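PDB 5I0F: glycoside hydrolase family 31 from Trueperella pyogenes, which degrades cycloalternan, a cyclic glucose oligosaccharide, passing through a covalent glycosyl-enzyme intermediate. Local coordinates for residues E573-F584 / V718-Y726. Residues are numbered along the deposited sequence; the frame is centred on the assembly and turned at random.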
loop_
_atom_site.group_PDB
_atom_site.type_symbol
_atom_site.label_atom_id
_atom_site.label_comp_id
_atom_site.label_asym_id
_atom_site.label_seq_id
_atom_site.Cartn_x
_atom_site.Cartn_y
_atom_site.Cartn_z
ATOM N N GLU A 573 14.770 -10.122 -21.639
ATOM C CA GLU A 573 15.343 -10.979 -20.613
ATOM C C GLU A 573 14.649 -10.806 -19.256
ATOM O O GLU A 573 14.429 -11.780 -18.531
ATOM C CB GLU A 573 16.853 -10.709 -20.466
ATOM C CG GLU A 573 17.557 -11.738 -19.616
ATOM C CD GLU A 573 19.046 -11.472 -19.467
ATOM O OE1 GLU A 573 19.732 -12.345 -18.916
ATOM O OE2 GLU A 573 19.533 -10.369 -19.849
ATOM N N LEU A 574 14.321 -9.562 -18.926
ATOM C CA LEU A 574 13.593 -9.265 -17.703
ATOM C C LEU A 574 12.202 -9.847 -17.757
ATOM O O LEU A 574 11.748 -10.459 -16.791
ATOM C CB LEU A 574 13.557 -7.745 -17.431
ATOM C CG LEU A 574 12.719 -7.294 -16.233
ATOM C CD1 LEU A 574 13.180 -7.943 -14.930
ATOM C CD2 LEU A 574 12.775 -5.785 -16.167
ATOM N N TYR A 575 11.511 -9.665 -18.872
ATOM C CA TYR A 575 10.181 -10.263 -19.030
ATOM C C TYR A 575 10.239 -11.778 -18.829
ATOM O O TYR A 575 9.457 -12.329 -18.067
ATOM C CB TYR A 575 9.568 -9.927 -20.370
ATOM C CG TYR A 575 8.079 -10.253 -20.483
ATOM C CD1 TYR A 575 7.110 -9.369 -20.008
ATOM C CD2 TYR A 575 7.651 -11.419 -21.086
ATOM C CE1 TYR A 575 5.753 -9.642 -20.136
ATOM C CE2 TYR A 575 6.291 -11.696 -21.226
ATOM C CZ TYR A 575 5.352 -10.814 -20.750
ATOM O OH TYR A 575 4.005 -11.104 -20.909
ATOM N N ALA A 576 11.209 -12.429 -19.450
ATOM C CA ALA A 576 11.384 -13.870 -19.288
ATOM C C ALA A 576 11.602 -14.302 -17.859
ATOM O O ALA A 576 10.946 -15.242 -17.398
ATOM C CB ALA A 576 12.518 -14.379 -20.156
ATOM N N ARG A 577 12.531 -13.653 -17.154
ATOM C CA ARG A 577 12.848 -14.066 -15.785
ATOM C C ARG A 577 11.683 -13.765 -14.836
ATOM O O ARG A 577 11.369 -14.563 -13.958
ATOM C CB ARG A 577 14.117 -13.389 -15.262
ATOM C CG ARG A 577 15.403 -13.700 -15.998
ATOM C CD ARG A 577 15.659 -15.180 -16.132
ATOM N NE ARG A 577 17.038 -15.478 -16.503
ATOM C CZ ARG A 577 17.502 -16.698 -16.775
ATOM N NH1 ARG A 577 16.708 -17.771 -16.737
ATOM N NH2 ARG A 577 18.791 -16.849 -17.084
ATOM N N ALA A 578 11.034 -12.634 -15.040
ATOM C CA ALA A 578 9.932 -12.218 -14.196
ATOM C C ALA A 578 8.688 -13.071 -14.426
ATOM O O ALA A 578 7.949 -13.369 -13.482
ATOM C CB ALA A 578 9.612 -10.753 -14.441
ATOM N N PHE A 579 8.446 -13.447 -15.685
ATOM C CA PHE A 579 7.298 -14.305 -16.019
ATOM C C PHE A 579 7.481 -15.684 -15.351
ATOM O O PHE A 579 6.541 -16.228 -14.766
ATOM C CB PHE A 579 7.113 -14.406 -17.540
ATOM C CG PHE A 579 5.734 -14.857 -17.984
ATOM C CD1 PHE A 579 5.372 -16.196 -17.949
ATOM C CD2 PHE A 579 4.823 -13.939 -18.495
ATOM C CE1 PHE A 579 4.120 -16.613 -18.384
ATOM C CE2 PHE A 579 3.565 -14.345 -18.941
ATOM C CZ PHE A 579 3.202 -15.682 -18.867
ATOM N N ALA A 580 8.704 -16.222 -15.406
ATOM C CA ALA A 580 9.026 -17.506 -14.752
ATOM C C ALA A 580 8.830 -17.415 -13.233
ATOM O O ALA A 580 8.216 -18.289 -12.607
ATOM C CB ALA A 580 10.446 -17.934 -15.098
ATOM N N ALA A 581 9.303 -16.327 -12.635
ATOM C CA ALA A 581 9.153 -16.155 -11.202
ATOM C C ALA A 581 7.701 -16.049 -10.798
ATOM O O ALA A 581 7.296 -16.682 -9.800
ATOM C CB ALA A 581 9.915 -14.933 -10.715
ATOM N N ALA A 582 6.944 -15.235 -11.549
ATOM C CA ALA A 582 5.536 -15.001 -11.268
ATOM C C ALA A 582 4.721 -16.289 -11.312
ATOM O O ALA A 582 3.712 -16.410 -10.604
ATOM C CB ALA A 582 4.958 -13.960 -12.236
ATOM N N THR A 583 5.168 -17.250 -12.125
ATOM C CA THR A 583 4.548 -18.573 -12.225
ATOM C C THR A 583 4.528 -19.317 -10.879
ATOM O O THR A 583 3.639 -20.145 -10.632
ATOM C CB THR A 583 5.261 -19.394 -13.333
ATOM O OG1 THR A 583 5.115 -18.705 -14.572
ATOM C CG2 THR A 583 4.704 -20.794 -13.504
ATOM N N PHE A 584 5.507 -19.037 -10.019
ATOM C CA PHE A 584 5.627 -19.670 -8.709
ATOM C C PHE A 584 5.365 -18.688 -7.551
ATOM O O PHE A 584 6.037 -18.764 -6.519
ATOM C CB PHE A 584 7.023 -20.305 -8.568
ATOM C CG PHE A 584 7.245 -21.440 -9.520
ATOM C CD1 PHE A 584 7.712 -21.213 -10.803
ATOM C CD2 PHE A 584 6.912 -22.729 -9.150
ATOM C CE1 PHE A 584 7.873 -22.267 -11.689
ATOM C CE2 PHE A 584 7.081 -23.795 -10.033
ATOM C CZ PHE A 584 7.559 -23.556 -11.303
ATOM N N VAL A 718 20.710 -22.065 -16.129
ATOM C CA VAL A 718 19.428 -21.349 -16.210
ATOM C C VAL A 718 19.165 -20.696 -17.580
ATOM O O VAL A 718 19.179 -19.464 -17.730
ATOM C CB VAL A 718 19.259 -20.328 -15.052
ATOM C CG1 VAL A 718 19.019 -21.061 -13.742
ATOM C CG2 VAL A 718 20.450 -19.391 -14.922
ATOM N N GLY A 719 18.881 -21.530 -18.578
ATOM C CA GLY A 719 18.282 -21.029 -19.813
ATOM C C GLY A 719 16.956 -20.343 -19.460
ATOM O O GLY A 719 16.431 -20.511 -18.352
ATOM N N TRP A 720 16.381 -19.604 -20.398
ATOM C CA TRP A 720 15.159 -18.845 -20.085
ATOM C C TRP A 720 13.954 -19.741 -19.781
ATOM O O TRP A 720 13.014 -19.309 -19.123
ATOM C CB TRP A 720 14.839 -17.876 -21.219
ATOM C CG TRP A 720 15.808 -16.723 -21.347
ATOM C CD1 TRP A 720 17.016 -16.564 -20.717
ATOM C CD2 TRP A 720 15.640 -15.578 -22.183
ATOM N NE1 TRP A 720 17.608 -15.399 -21.129
ATOM C CE2 TRP A 720 16.781 -14.771 -22.024
ATOM C CE3 TRP A 720 14.634 -15.169 -23.073
ATOM C CZ2 TRP A 720 16.945 -13.549 -22.709
ATOM C CZ3 TRP A 720 14.795 -13.943 -23.750
ATOM C CH2 TRP A 720 15.946 -13.154 -23.551
ATOM N N ASP A 721 13.994 -20.991 -20.239
ATOM C CA ASP A 721 12.972 -21.993 -19.926
ATOM C C ASP A 721 13.121 -22.654 -18.554
ATOM O O ASP A 721 12.330 -23.531 -18.222
ATOM C CB ASP A 721 12.875 -23.060 -21.030
ATOM C CG ASP A 721 14.181 -23.731 -21.330
ATOM O OD1 ASP A 721 15.254 -23.327 -20.841
ATOM O OD2 ASP A 721 14.150 -24.674 -22.125
ATOM N N ILE A 722 14.108 -22.230 -17.758
ATOM C CA ILE A 722 14.311 -22.719 -16.377
ATOM C C ILE A 722 14.230 -21.559 -15.377
ATOM O O ILE A 722 14.805 -20.511 -15.608
ATOM C CB ILE A 722 15.724 -23.342 -16.221
ATOM C CG1 ILE A 722 15.938 -24.474 -17.247
ATOM C CG2 ILE A 722 16.008 -23.806 -14.793
ATOM C CD1 ILE A 722 15.074 -25.694 -17.037
ATOM N N ILE A 723 13.534 -21.792 -14.269
ATOM C CA ILE A 723 13.721 -21.042 -13.029
ATOM C C ILE A 723 14.044 -22.117 -11.978
ATOM O O ILE A 723 13.338 -23.108 -11.912
ATOM C CB ILE A 723 12.500 -20.177 -12.620
ATOM C CG1 ILE A 723 12.718 -19.587 -11.211
ATOM C CG2 ILE A 723 11.178 -20.936 -12.704
ATOM C CD1 ILE A 723 11.595 -18.691 -10.715
ATOM N N PRO A 724 15.113 -21.925 -11.169
ATOM C CA PRO A 724 15.459 -22.959 -10.204
ATOM C C PRO A 724 14.344 -23.227 -9.185
ATOM O O PRO A 724 13.884 -22.313 -8.479
ATOM C CB PRO A 724 16.729 -22.419 -9.537
ATOM C CG PRO A 724 17.328 -21.520 -10.558
ATOM C CD PRO A 724 16.155 -20.887 -11.245
ATOM N N VAL A 725 13.895 -24.472 -9.165
ATOM C CA VAL A 725 12.802 -24.915 -8.333
ATOM C C VAL A 725 13.158 -26.318 -7.891
ATOM O O VAL A 725 13.471 -27.164 -8.744
ATOM C CB VAL A 725 11.449 -24.947 -9.090
ATOM C CG1 VAL A 725 10.367 -25.630 -8.249
ATOM C CG2 VAL A 725 11.002 -23.531 -9.470
ATOM N N TYR A 726 13.104 -26.557 -6.582
ATOM C CA TYR A 726 13.447 -27.859 -6.002
ATOM C C TYR A 726 12.273 -28.371 -5.181
ATOM O O TYR A 726 11.671 -27.607 -4.435
ATOM C CB TYR A 726 14.702 -27.727 -5.140
ATOM C CG TYR A 726 15.902 -27.267 -5.944
ATOM C CD1 TYR A 726 16.137 -25.922 -6.149
ATOM C CD2 TYR A 726 16.782 -28.193 -6.535
ATOM C CE1 TYR A 726 17.231 -25.481 -6.885
ATOM C CE2 TYR A 726 17.885 -27.771 -7.282
ATOM C CZ TYR A 726 18.111 -26.416 -7.453
ATOM O OH TYR A 726 19.175 -25.942 -8.191
HETATM O O HOH W 1 20.030 -14.363 -20.637
HETATM O O HOH W 2 13.050 -17.174 -17.562
HETATM O O HOH W 3 14.263 -18.025 -15.076
#
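Arg577 reaches from the helix 573-583 into the loop 718-722, whose type I turn runs from Gly719 to Ile722, and bonds to the carbonyls of Val718 and Gly719. From CB, CG lies beside the backbone N, anti to the carbonyl carbon, and the bend at chi2 (-53°) turns the rest of the chain toward the loop. Near the tip, CZ has Trp720 CD1 over one guanidinium face at 4.0 Å. NH2 gives a fairly straight bond to Val718 O (2.7 Å, 159°), lying in both the guanidinium and the carbonyl planes, and also touches Val718 CG2. NH1 approaches Gly719 O from above the carbonyl plane at 3.2 Å, while Ile722 N closes the turn on the opposite face of that oxygen. A water bridges NH1 to Ile722 O, and NH1 adds a weak bond to Val718 O. Arginine suits this buried place because its flat head carries several N-H groups, enough for both carbonyls and the water at once.

Trp720 lays its indole along the first turn of the helix. Ala576 CB comes within 3.7 Å of CE3, a methyl small enough to let the ring come close. Glu573 CB and CG pack on CZ2, and its OE1, bonded also to Gly686 N, shares a water with Trp720 NE1. Farther along, branched, apolar Ile723 can send CD1 to Ala581 CA (3.6 Å) and CG2 to Ala580 CB and Phe584 CE1. Val725 CG2 stands over the centre of the Phe584 ring, 3.9 Å from the centroid; methyl and flat apolar ring suit a buried CH-pi contact.

The contact joins the last helix before barrel strand 587-590 of the TIM barrel to the C-terminal beta domain, where strand 725-728 pairs in an antiparallel sheet. Helix 617-646 flanks it through Leu621 and Tyr625, and helix 537-551 through Trp537 and Phe540.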